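Local coordinates for protein N-acyl-D-glutamate deacylase (Bordetella bronchiseptica, PDB 3GIP) that hydrolyses N-acyl-D-glutamate to D-glutamate and a carboxylic acid, as a zinc-binding enzyme of the amidohydrolase superfamily, at residues Lys76-Leu79 / Arg80-Thr83; Ala371-His374 / Pro375-Gly379; Ala460-Pro464 / Gln465-Asp469. One frame throughout, in Å; residues are numbered along the deposited sequence.

Overall arrangement
Along the chain the order is interaction 1, interaction 2, interaction 3, but in space interaction 1 stands between the other two. Its centre is about 13 Å from that of interaction 2 and about 11 Å from that of interaction 3, while interactions 2 and 3 lie about 23 Å apart, centre to centre, and do not touch. Helix 80-83 is the bridge: Trp81 and Arg80 pack on Leu377 and Trp378 at the start of helix 376-391, and Arg80 and Thr83 reach residues 462-466 in and just after strand 460-463. The series thus runs from the zinc-bearing TIM barrel, near the metal at interaction 2, out to the C-terminal strands.

Interaction 1. Residues Lys76-Leu79 / Arg80-Thr83; sequences KPDL and RWKT
Arg80 opens the short helix, and its backbone N-H is taken by the side chain of Asp78, two residues back. The bond from Arg80 N to Asp78 OD2 is 2.9 Å long and close to straight at 166°, reaching the carboxylate on its anti side but well out of its plane. A chi1 of 60° on Asp78 swings the carboxylate back over the chain to meet it. The guanidinium of Arg80 leads away, and Arg80 NH1 hydrogen-bonds to Pro464 O.

Trp81 sets one face of its indole against Leu79. Leu79 CA sits 3.7 Å from the centroid of the six-membered ring of Trp81, over that face, in a CH-pi contact, and Leu79 CD1 packs 3.5 Å from Trp81 CZ2. Trp81 NE1 is hydrogen-bonded to Asp69 OD1.

Lys82 runs alongside Leu79, with Lys82 CG 3.6 Å from Leu79 CD1, before its amine forms salt bridges with Asp64 and Asp69. Lys82 N also donates to Leu79 O at 2.9 Å, from above the carbonyl plane. Thr83 N gives Leu79 O a second hydrogen bond, at 3.2 Å and in the plane.

A type I turn over Lys76-Leu79 leads into a one-turn helix with Leu79 at the N-cap position, linking helix 72-75 to helix 80-83 between strands 57-64 and 87-92 of the amidohydrolase barrel.

Interaction 2. Residues Ala371-His374 / Pro375-Gly379; sequences ARPH and PRLWG. With FMT (formic acid), chain D.
Arg376 stacks its guanidinium on the imidazole of His374, a neighbour only two residues back, with centres 4.6 Å apart and planes 24° from parallel. The pair sits where a loop of the amidohydrolase TIM barrel runs into helix 376-391, and the side chain of Arg376 comes within about 7 Å of the bound zinc ion.

The aliphatic part of the arginine does most of the touching. Arg376 CD lies over the middle of the His374 ring, 3.5 Å from its centroid, in a CH-pi contact. A chi1 of 66° sets Arg376 CG between the backbone N and the carbonyl carbon, and the chain then extends straight to NE, crossing the histidine at about a right angle. Tyr284 and Trp442 meet the histidine ring edge-to-face, and Tyr282 makes a cation-pi contact with the arginine.

Backbone hydrogen bonds tie the loop to the first turn. Leu377 N donates to His374 O at 3.2 Å, and Pro375 O accepts from both Trp378 N and Gly379 N. Leu377 CD2 packs 3.8 Å from Pro373 CG.

The far edge of the guanidinium is turned to a formate, probably from the crystallisation liquor, which Tyr282, Lys250 and Ser288 also bind; Arg376 NH2 also donates to Ser288 O. Such an anion site near the zinc centre is consistent with a pocket for a carboxylate of the substrate. Formate O1, in the guanidinium plane, accepts a hydrogen bond from Arg376 NH1 at 2.8 Å and a weak one from Arg376 NH2 at 3.2 Å.

Interaction 3. Residues Ala460-Pro464 / Gln465-Asp469; sequences AEVFP and QPPAD
Glu461 reaches across the turn to Gln465, and its side chain can be followed outward atom by atom. A chi1 of 177° points Glu461 CG opposite the backbone N, and the extended chain brings the carboxylate up to the backbone N of Gln465. Glu461 CB is only loosely in contact, 4.2 Å from Gln465 O. Glu461 CG comes closer to that same carbonyl oxygen, Gln465 O, at 3.5 Å, and Glu461 CD stays alongside it. At the tip, OE2 accepts the backbone N-H of Gln465, with Gln465 N to Glu461 OE2 at 2.9 Å and an N-H...O angle of 155°. The donor arrives on the anti side of the oxygen, 33° out of the carboxylate plane. Glu461 OE2 also brushes Gln465 CB, at 3.4 Å. One carboxylate oxygen thus ties down the first backbone N-H after the strand.

The prolines close the rest of the turn. A cis peptide bond precedes Pro464, whose CB sits over one face of the Phe463 ring, offset toward the rim. The chain then doubles back until Pro466 CA is 3.4 Å from Val462 O. Next along, Pro467 CD lies 3.6 Å from Glu461 O, with Val462 CG1 more loosely beside it. Pro466 and Pro467 have no N-H to give, and their contacts with the strand are van der Waals ones here. Both also touch Met137.

Strand 460-463 pairs antiparallel with strand 452-457, where Val462 and Phe463 both bond through their backbones to the single residue Val455, a classic beta bulge placed just before a cis-proline turn at the end of a C-terminal strand.

Interaction 1. Residues Lys76-Leu79 / Arg80-Thr83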
ATOM      1  N   LYS A  76       6.713  -9.202  12.769  1.00 20.70           N
ATOM      2  CA  LYS A  76       5.397  -9.282  13.404  1.00 20.95           C
ATOM      3  C   LYS A  76       4.492 -10.078  12.472  1.00 20.80           C
ATOM      4  O   LYS A  76       3.563  -9.536  11.877  1.00 19.50           O
ATOM      5  CB  LYS A  76       4.823  -7.874  13.595  1.00 21.74           C
ATOM      6  CG  LYS A  76       5.784  -6.891  14.244  1.00 25.15           C
ATOM      7  CD  LYS A  76       5.133  -5.530  14.437  1.00 28.64           C
ATOM      8  CE  LYS A  76       6.093  -4.546  15.092  1.00 32.15           C
ATOM      9  NZ  LYS A  76       5.453  -3.218  15.316  1.00 34.52           N
ATOM     10  N   PRO A  77       4.739 -11.389  12.357  1.00 19.74           N
ATOM     11  CA  PRO A  77       3.988 -12.313  11.497  1.00 19.58           C
ATOM     12  C   PRO A  77       2.459 -12.349  11.525  1.00 18.94           C
ATOM     13  O   PRO A  77       1.846 -12.813  10.562  1.00 18.84           O
ATOM     14  CB  PRO A  77       4.598 -13.672  11.842  1.00 20.51           C
ATOM     15  CG  PRO A  77       5.022 -13.501  13.269  1.00 22.58           C
ATOM     16  CD  PRO A  77       5.650 -12.133  13.249  1.00 20.79           C
ATOM     17  N   ASP A  78       1.835 -11.874  12.599  1.00 17.96           N
ATOM     18  CA  ASP A  78       0.372 -11.916  12.678  1.00 17.91           C
ATOM     19  C   ASP A  78      -0.341 -11.090  11.607  1.00 17.12           C
ATOM     20  O   ASP A  78      -1.412 -11.477  11.134  1.00 17.44           O
ATOM     21  CB  ASP A  78      -0.115 -11.468  14.060  1.00 19.37           C
ATOM     22  CG  ASP A  78       0.314 -10.059  14.401  1.00 21.56           C
ATOM     23  OD1 ASP A  78       1.450  -9.882  14.889  1.00 23.82           O
ATOM     24  OD2 ASP A  78      -0.482  -9.124  14.169  1.00 21.28           O
ATOM     25  N   LEU A  79       0.249  -9.960  11.229  1.00 16.49           N
ATOM     26  CA  LEU A  79      -0.351  -9.088  10.218  1.00 15.25           C
ATOM     27  C   LEU A  79      -1.826  -8.807  10.512  1.00 15.95           C
ATOM     28  O   LEU A  79      -2.616  -8.592   9.594  1.00 14.43           O
ATOM     29  CB  LEU A  79      -0.217  -9.726   8.829  1.00 16.16           C
ATOM     30  CG  LEU A  79       1.068  -9.463   8.036  1.00 17.88           C
ATOM     31  CD1 LEU A  79       1.047  -8.029   7.534  1.00 19.92           C
ATOM     32  CD2 LEU A  79       2.300  -9.714   8.882  1.00 19.14           C
ATOM     33  N   ARG A  80      -2.187  -8.790  11.792  1.00 16.17           N
ATOM     34  CA  ARG A  80      -3.576  -8.566  12.191  1.00 15.07           C
ATOM     35  C   ARG A  80      -4.123  -7.213  11.739  1.00 15.21           C
ATOM     36  O   ARG A  80      -5.332  -7.066  11.541  1.00 14.78           O
ATOM     37  CB  ARG A  80      -3.708  -8.708  13.710  1.00 16.11           C
ATOM     38  CG  ARG A  80      -5.140  -8.681  14.238  1.00 17.20           C
ATOM     39  CD  ARG A  80      -5.914  -9.936  13.863  1.00 17.51           C
ATOM     40  NE  ARG A  80      -7.145 -10.055  14.641  1.00 20.86           N
ATOM     41  CZ  ARG A  80      -7.888 -11.155  14.709  1.00 20.71           C
ATOM     42  NH1 ARG A  80      -7.534 -12.241  14.040  1.00 21.71           N
ATOM     43  NH2 ARG A  80      -8.981 -11.174  15.466  1.00 23.46           N
ATOM     44  N   TRP A  81      -3.244  -6.228  11.577  1.00 15.15           N
ATOM     45  CA  TRP A  81      -3.682  -4.910  11.133  1.00 15.22           C
ATOM     46  C   TRP A  81      -4.216  -4.976   9.707  1.00 15.62           C
ATOM     47  O   TRP A  81      -4.966  -4.099   9.282  1.00 14.38           O
ATOM     48  CB  TRP A  81      -2.541  -3.885  11.240  1.00 15.60           C
ATOM     49  CG  TRP A  81      -1.271  -4.226  10.501  1.00 14.05           C
ATOM     50  CD1 TRP A  81      -0.888  -3.773   9.270  1.00 14.41           C
ATOM     51  CD2 TRP A  81      -0.208  -5.065  10.968  1.00 13.78           C
ATOM     52  NE1 TRP A  81       0.353  -4.274   8.944  1.00 14.71           N
ATOM     53  CE2 TRP A  81       0.790  -5.072   9.970  1.00 13.47           C
ATOM     54  CE3 TRP A  81      -0.003  -5.812  12.136  1.00 14.87           C
ATOM     55  CZ2 TRP A  81       1.978  -5.799  10.102  1.00 14.23           C
ATOM     56  CZ3 TRP A  81       1.182  -6.537  12.267  1.00 14.55           C
ATOM     57  CH2 TRP A  81       2.153  -6.522  11.254  1.00 14.28           C
ATOM     58  N   LYS A  82      -3.838  -6.025   8.979  1.00 14.66           N
ATOM     59  CA  LYS A  82      -4.298  -6.218   7.603  1.00 14.65           C
ATOM     60  C   LYS A  82      -5.560  -7.072   7.573  1.00 14.32           C
ATOM     61  O   LYS A  82      -6.585  -6.673   7.024  1.00 14.01           O
ATOM     62  CB  LYS A  82      -3.236  -6.931   6.759  1.00 14.82           C
ATOM     63  CG  LYS A  82      -1.904  -6.221   6.627  1.00 15.14           C
ATOM     64  CD  LYS A  82      -2.008  -4.914   5.864  1.00 16.41           C
ATOM     65  CE  LYS A  82      -0.616  -4.461   5.455  1.00 15.20           C
ATOM     66  NZ  LYS A  82      -0.561  -3.078   4.919  1.00 14.50           N
ATOM     67  N   THR A  83      -5.481  -8.257   8.166  1.00 14.42           N
ATOM     68  CA  THR A  83      -6.613  -9.170   8.157  1.00 14.64           C
ATOM     69  C   THR A  83      -7.875  -8.613   8.806  1.00 13.63           C
ATOM     70  O   THR A  83      -8.983  -8.860   8.324  1.00 14.00           O
ATOM     71  CB  THR A  83      -6.252 -10.508   8.836  1.00 15.72           C
ATOM     72  OG1 THR A  83      -6.000 -10.287  10.226  1.00 15.58           O
ATOM     73  CG2 THR A  83      -5.010 -11.114   8.194  1.00 16.45           C
TER

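Interaction 2. Residues Ala371-His374 / Pro375-Gly379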
ATOM      1  N   ALA A 371       5.445   3.870  17.086  1.00 17.87           N
ATOM      2  CA  ALA A 371       4.937   3.724  18.449  1.00 17.24           C
ATOM      3  C   ALA A 371       3.482   4.184  18.523  1.00 17.82           C
ATOM      4  O   ALA A 371       2.649   3.547  19.167  1.00 18.85           O
ATOM      5  CB  ALA A 371       5.794   4.537  19.417  1.00 17.18           C
ATOM      6  N   ARG A 372       3.193   5.303  17.867  1.00 17.68           N
ATOM      7  CA  ARG A 372       1.845   5.866  17.824  1.00 17.56           C
ATOM      8  C   ARG A 372       1.576   6.141  16.350  1.00 15.58           C
ATOM      9  O   ARG A 372       1.632   7.281  15.890  1.00 15.57           O
ATOM     10  CB  ARG A 372       1.778   7.170  18.621  1.00 20.68           C
ATOM     11  CG  ARG A 372       0.387   7.782  18.674  1.00 25.66           C
ATOM     12  CD  ARG A 372      -0.579   6.891  19.433  1.00 32.13           C
ATOM     13  NE  ARG A 372      -0.245   6.822  20.852  1.00 36.64           N
ATOM     14  CZ  ARG A 372      -0.321   7.856  21.684  1.00 39.09           C
ATOM     15  NH1 ARG A 372      -0.724   9.039  21.240  1.00 40.92           N
ATOM     16  NH2 ARG A 372       0.005   7.708  22.960  1.00 41.16           N
ATOM     17  N   PRO A 373       1.267   5.086  15.591  1.00 15.04           N
ATOM     18  CA  PRO A 373       1.000   5.200  14.158  1.00 13.99           C
ATOM     19  C   PRO A 373      -0.255   5.949  13.745  1.00 13.47           C
ATOM     20  O   PRO A 373      -1.179   6.149  14.532  1.00 13.89           O
ATOM     21  CB  PRO A 373       0.933   3.746  13.718  1.00 14.40           C
ATOM     22  CG  PRO A 373       0.242   3.111  14.888  1.00 15.54           C
ATOM     23  CD  PRO A 373       0.981   3.719  16.068  1.00 15.27           C
ATOM     24  N   HIS A 374      -0.254   6.349  12.481  1.00 12.30           N
ATOM     25  CA  HIS A 374      -1.390   7.006  11.864  1.00 12.37           C
ATOM     26  C   HIS A 374      -2.395   5.849  11.782  1.00 12.88           C
ATOM     27  O   HIS A 374      -2.033   4.730  11.406  1.00 13.69           O
ATOM     28  CB  HIS A 374      -0.967   7.504  10.478  1.00 12.46           C
ATOM     29  CG  HIS A 374      -2.077   8.101   9.672  1.00 11.82           C
ATOM     30  ND1 HIS A 374      -1.925   9.262   8.946  1.00 15.21           N
ATOM     31  CD2 HIS A 374      -3.337   7.669   9.436  1.00 10.09           C
ATOM     32  CE1 HIS A 374      -3.047   9.519   8.296  1.00  8.41           C
ATOM     33  NE2 HIS A 374      -3.917   8.567   8.576  1.00 13.71           N
ATOM     34  N   PRO A 375      -3.665   6.093  12.147  1.00 12.82           N
ATOM     35  CA  PRO A 375      -4.718   5.072  12.129  1.00 12.00           C
ATOM     36  C   PRO A 375      -4.968   4.347  10.809  1.00 12.12           C
ATOM     37  O   PRO A 375      -5.606   3.294  10.796  1.00 12.88           O
ATOM     38  CB  PRO A 375      -5.949   5.832  12.627  1.00 13.69           C
ATOM     39  CG  PRO A 375      -5.675   7.238  12.194  1.00 12.04           C
ATOM     40  CD  PRO A 375      -4.217   7.402  12.535  1.00 12.97           C
ATOM     41  N   ARG A 376      -4.465   4.902   9.711  1.00 11.22           N
ATOM     42  CA  ARG A 376      -4.639   4.280   8.401  1.00 11.37           C
ATOM     43  C   ARG A 376      -4.080   2.855   8.422  1.00 13.11           C
ATOM     44  O   ARG A 376      -4.478   2.004   7.629  1.00 13.18           O
ATOM     45  CB  ARG A 376      -3.933   5.113   7.328  1.00 10.93           C
ATOM     46  CG  ARG A 376      -2.423   5.145   7.465  1.00 11.16           C
ATOM     47  CD  ARG A 376      -1.823   6.254   6.623  1.00 12.68           C
ATOM     48  NE  ARG A 376      -0.366   6.185   6.616  1.00 12.58           N
ATOM     49  CZ  ARG A 376       0.426   7.146   6.154  1.00 11.53           C
ATOM     50  NH1 ARG A 376      -0.091   8.265   5.661  1.00 12.95           N
ATOM     51  NH2 ARG A 376       1.743   6.978   6.167  1.00 14.00           N
ATOM     52  N   LEU A 377      -3.158   2.607   9.343  1.00 13.24           N
ATOM     53  CA  LEU A 377      -2.544   1.292   9.495  1.00 13.43           C
ATOM     54  C   LEU A 377      -3.595   0.216   9.757  1.00 14.66           C
ATOM     55  O   LEU A 377      -3.509  -0.894   9.226  1.00 13.82           O
ATOM     56  CB  LEU A 377      -1.552   1.325  10.663  1.00 14.14           C
ATOM     57  CG  LEU A 377      -0.894   0.010  11.087  1.00 14.24           C
ATOM     58  CD1 LEU A 377       0.049  -0.476   9.994  1.00 13.92           C
ATOM     59  CD2 LEU A 377      -0.131   0.233  12.391  1.00 14.69           C
ATOM     60  N   TRP A 378      -4.589   0.558  10.574  1.00 14.17           N
ATOM     61  CA  TRP A 378      -5.647  -0.377  10.945  1.00 14.13           C
ATOM     62  C   TRP A 378      -7.032  -0.116  10.367  1.00 13.04           C
ATOM     63  O   TRP A 378      -7.884  -1.001  10.406  1.00 14.45           O
ATOM     64  CB  TRP A 378      -5.800  -0.428  12.468  1.00 14.09           C
ATOM     65  CG  TRP A 378      -4.746  -1.202  13.188  1.00 14.96           C
ATOM     66  CD1 TRP A 378      -3.477  -0.794  13.479  1.00 14.88           C
ATOM     67  CD2 TRP A 378      -4.874  -2.527  13.714  1.00 15.18           C
ATOM     68  NE1 TRP A 378      -2.806  -1.784  14.157  1.00 15.22           N
ATOM     69  CE2 TRP A 378      -3.640  -2.859  14.313  1.00 14.26           C
ATOM     70  CE3 TRP A 378      -5.913  -3.468  13.736  1.00 14.93           C
ATOM     71  CZ2 TRP A 378      -3.415  -4.096  14.929  1.00 15.23           C
ATOM     72  CZ3 TRP A 378      -5.691  -4.698  14.349  1.00 16.00           C
ATOM     73  CH2 TRP A 378      -4.447  -4.998  14.938  1.00 16.95           C
ATOM     74  N   GLY A 379      -7.278   1.072   9.827  1.00 12.30           N
ATOM     75  CA  GLY A 379      -8.626   1.326   9.345  1.00 13.20           C
ATOM     76  C   GLY A 379      -8.882   1.831   7.945  1.00 13.08           C
ATOM     77  O   GLY A 379     -10.015   2.190   7.637  1.00 13.89           O
TER
HETATM   78  C   FMT D 482       2.236   9.824   3.164  1.00 14.73           C
HETATM   79  O1  FMT D 482       2.015   9.513   4.309  1.00 13.65           O
HETATM   80  O2  FMT D 482       1.217  10.045   2.328  1.00 14.98           O

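Interaction 3. Residues Ala460-Pro464 / Gln465-Asp469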
ATOM      1  N   ALA A 460      -7.940 -20.577   3.122  1.00 19.56           N
ATOM      2  CA  ALA A 460      -7.740 -20.834   4.546  1.00 18.59           C
ATOM      3  C   ALA A 460      -8.128 -19.633   5.400  1.00 18.77           C
ATOM      4  O   ALA A 460      -7.805 -18.494   5.071  1.00 17.39           O
ATOM      5  CB  ALA A 460      -6.288 -21.208   4.803  1.00 20.70           C
ATOM      6  N   GLU A 461      -8.814 -19.893   6.508  1.00 18.32           N
ATOM      7  CA  GLU A 461      -9.226 -18.815   7.399  1.00 18.38           C
ATOM      8  C   GLU A 461      -8.045 -18.156   8.101  1.00 18.14           C
ATOM      9  O   GLU A 461      -7.175 -18.839   8.646  1.00 18.45           O
ATOM     10  CB  GLU A 461     -10.191 -19.336   8.468  1.00 19.83           C
ATOM     11  CG  GLU A 461     -10.591 -18.264   9.486  1.00 19.32           C
ATOM     12  CD  GLU A 461     -11.426 -18.800  10.638  1.00 21.05           C
ATOM     13  OE1 GLU A 461     -11.835 -19.981  10.590  1.00 21.10           O
ATOM     14  OE2 GLU A 461     -11.678 -18.033  11.592  1.00 19.36           O
ATOM     15  N   VAL A 462      -8.008 -16.825   8.077  1.00 16.32           N
ATOM     16  CA  VAL A 462      -6.958 -16.083   8.766  1.00 15.71           C
ATOM     17  C   VAL A 462      -7.616 -15.138   9.765  1.00 16.50           C
ATOM     18  O   VAL A 462      -6.967 -14.631  10.676  1.00 17.00           O
ATOM     19  CB  VAL A 462      -6.071 -15.264   7.803  1.00 15.33           C
ATOM     20  CG1 VAL A 462      -5.277 -16.205   6.907  1.00 15.93           C
ATOM     21  CG2 VAL A 462      -6.922 -14.313   6.970  1.00 15.10           C
ATOM     22  N   PHE A 463      -8.914 -14.912   9.579  1.00 16.06           N
ATOM     23  CA  PHE A 463      -9.692 -14.051  10.465  1.00 17.22           C
ATOM     24  C   PHE A 463     -11.109 -14.617  10.534  1.00 17.44           C
ATOM     25  O   PHE A 463     -11.668 -15.020   9.513  1.00 17.12           O
ATOM     26  CB  PHE A 463      -9.744 -12.623   9.918  1.00 17.50           C
ATOM     27  CG  PHE A 463     -10.462 -11.658  10.817  1.00 16.36           C
ATOM     28  CD1 PHE A 463      -9.764 -10.924  11.770  1.00 17.94           C
ATOM     29  CD2 PHE A 463     -11.842 -11.513  10.737  1.00 17.97           C
ATOM     30  CE1 PHE A 463     -10.435 -10.057  12.633  1.00 17.67           C
ATOM     31  CE2 PHE A 463     -12.523 -10.650  11.595  1.00 18.02           C
ATOM     32  CZ  PHE A 463     -11.817  -9.921  12.544  1.00 17.79           C
ATOM     33  N   PRO A 464     -11.724 -14.627  11.729  1.00 18.08           N
ATOM     34  CA  PRO A 464     -11.220 -14.139  13.018  1.00 18.54           C
ATOM     35  C   PRO A 464     -10.149 -15.002  13.681  1.00 19.67           C
ATOM     36  O   PRO A 464      -9.379 -14.514  14.508  1.00 19.52           O
ATOM     37  CB  PRO A 464     -12.488 -14.049  13.864  1.00 19.83           C
ATOM     38  CG  PRO A 464     -13.288 -15.202  13.363  1.00 20.54           C
ATOM     39  CD  PRO A 464     -13.119 -15.090  11.859  1.00 20.39           C
ATOM     40  N   GLN A 465     -10.101 -16.279  13.322  1.00 20.00           N
ATOM     41  CA  GLN A 465      -9.119 -17.183  13.906  1.00 22.86           C
ATOM     42  C   GLN A 465      -7.972 -17.490  12.950  1.00 23.60           C
ATOM     43  O   GLN A 465      -8.152 -18.192  11.956  1.00 24.64           O
ATOM     44  CB  GLN A 465      -9.792 -18.492  14.326  1.00 24.50           C
ATOM     45  CG  GLN A 465      -8.825 -19.517  14.890  1.00 27.69           C
ATOM     46  CD  GLN A 465      -8.085 -19.007  16.112  1.00 29.90           C
ATOM     47  OE1 GLN A 465      -6.865 -19.142  16.214  1.00 31.83           O
ATOM     48  NE2 GLN A 465      -8.823 -18.421  17.049  1.00 30.90           N
ATOM     49  N   PRO A 466      -6.772 -16.961  13.237  1.00 24.04           N
ATOM     50  CA  PRO A 466      -5.632 -17.226  12.358  1.00 25.33           C
ATOM     51  C   PRO A 466      -5.152 -18.668  12.508  1.00 26.73           C
ATOM     52  O   PRO A 466      -5.418 -19.315  13.521  1.00 26.14           O
ATOM     53  CB  PRO A 466      -4.594 -16.205  12.820  1.00 25.57           C
ATOM     54  CG  PRO A 466      -4.913 -16.030  14.270  1.00 25.70           C
ATOM     55  CD  PRO A 466      -6.422 -15.979  14.278  1.00 25.81           C
ATOM     56  N   PRO A 467      -4.443 -19.189  11.494  1.00 28.79           N
ATOM     57  CA  PRO A 467      -3.936 -20.563  11.535  1.00 31.00           C
ATOM     58  C   PRO A 467      -2.957 -20.788  12.679  1.00 32.86           C
ATOM     59  O   PRO A 467      -2.194 -19.893  13.043  1.00 33.73           O
ATOM     60  CB  PRO A 467      -3.284 -20.728  10.164  1.00 30.71           C
ATOM     61  CG  PRO A 467      -2.809 -19.348   9.855  1.00 29.50           C
ATOM     62  CD  PRO A 467      -3.990 -18.501  10.273  1.00 28.70           C
ATOM     63  N   ALA A 468      -2.982 -21.992  13.240  1.00 35.44           N
ATOM     64  CA  ALA A 468      -2.105 -22.336  14.349  1.00 37.54           C
ATOM     65  C   ALA A 468      -0.665 -22.558  13.901  1.00 38.29           C
ATOM     66  O   ALA A 468       0.274 -22.089  14.546  1.00 39.41           O
ATOM     67  CB  ALA A 468      -2.628 -23.584  15.052  1.00 38.26           C
ATOM     68  N   ASP A 469      -0.493 -23.270  12.791  1.00 38.76           N
ATOM     69  CA  ASP A 469       0.838 -23.562  12.274  1.00 38.34           C
ATOM     70  C   ASP A 469       1.195 -22.700  11.066  1.00 36.60           C
ATOM     71  O   ASP A 469       1.221 -21.471  11.153  1.00 36.23           O
ATOM     72  CB  ASP A 469       0.934 -25.044  11.895  1.00 41.02           C
ATOM     73  CG  ASP A 469       0.567 -25.966  13.045  1.00 43.63           C
ATOM     74  OD1 ASP A 469       1.255 -25.922  14.087  1.00 45.76           O
ATOM     75  OD2 ASP A 469      -0.411 -26.733  12.905  1.00 45.15           O
TER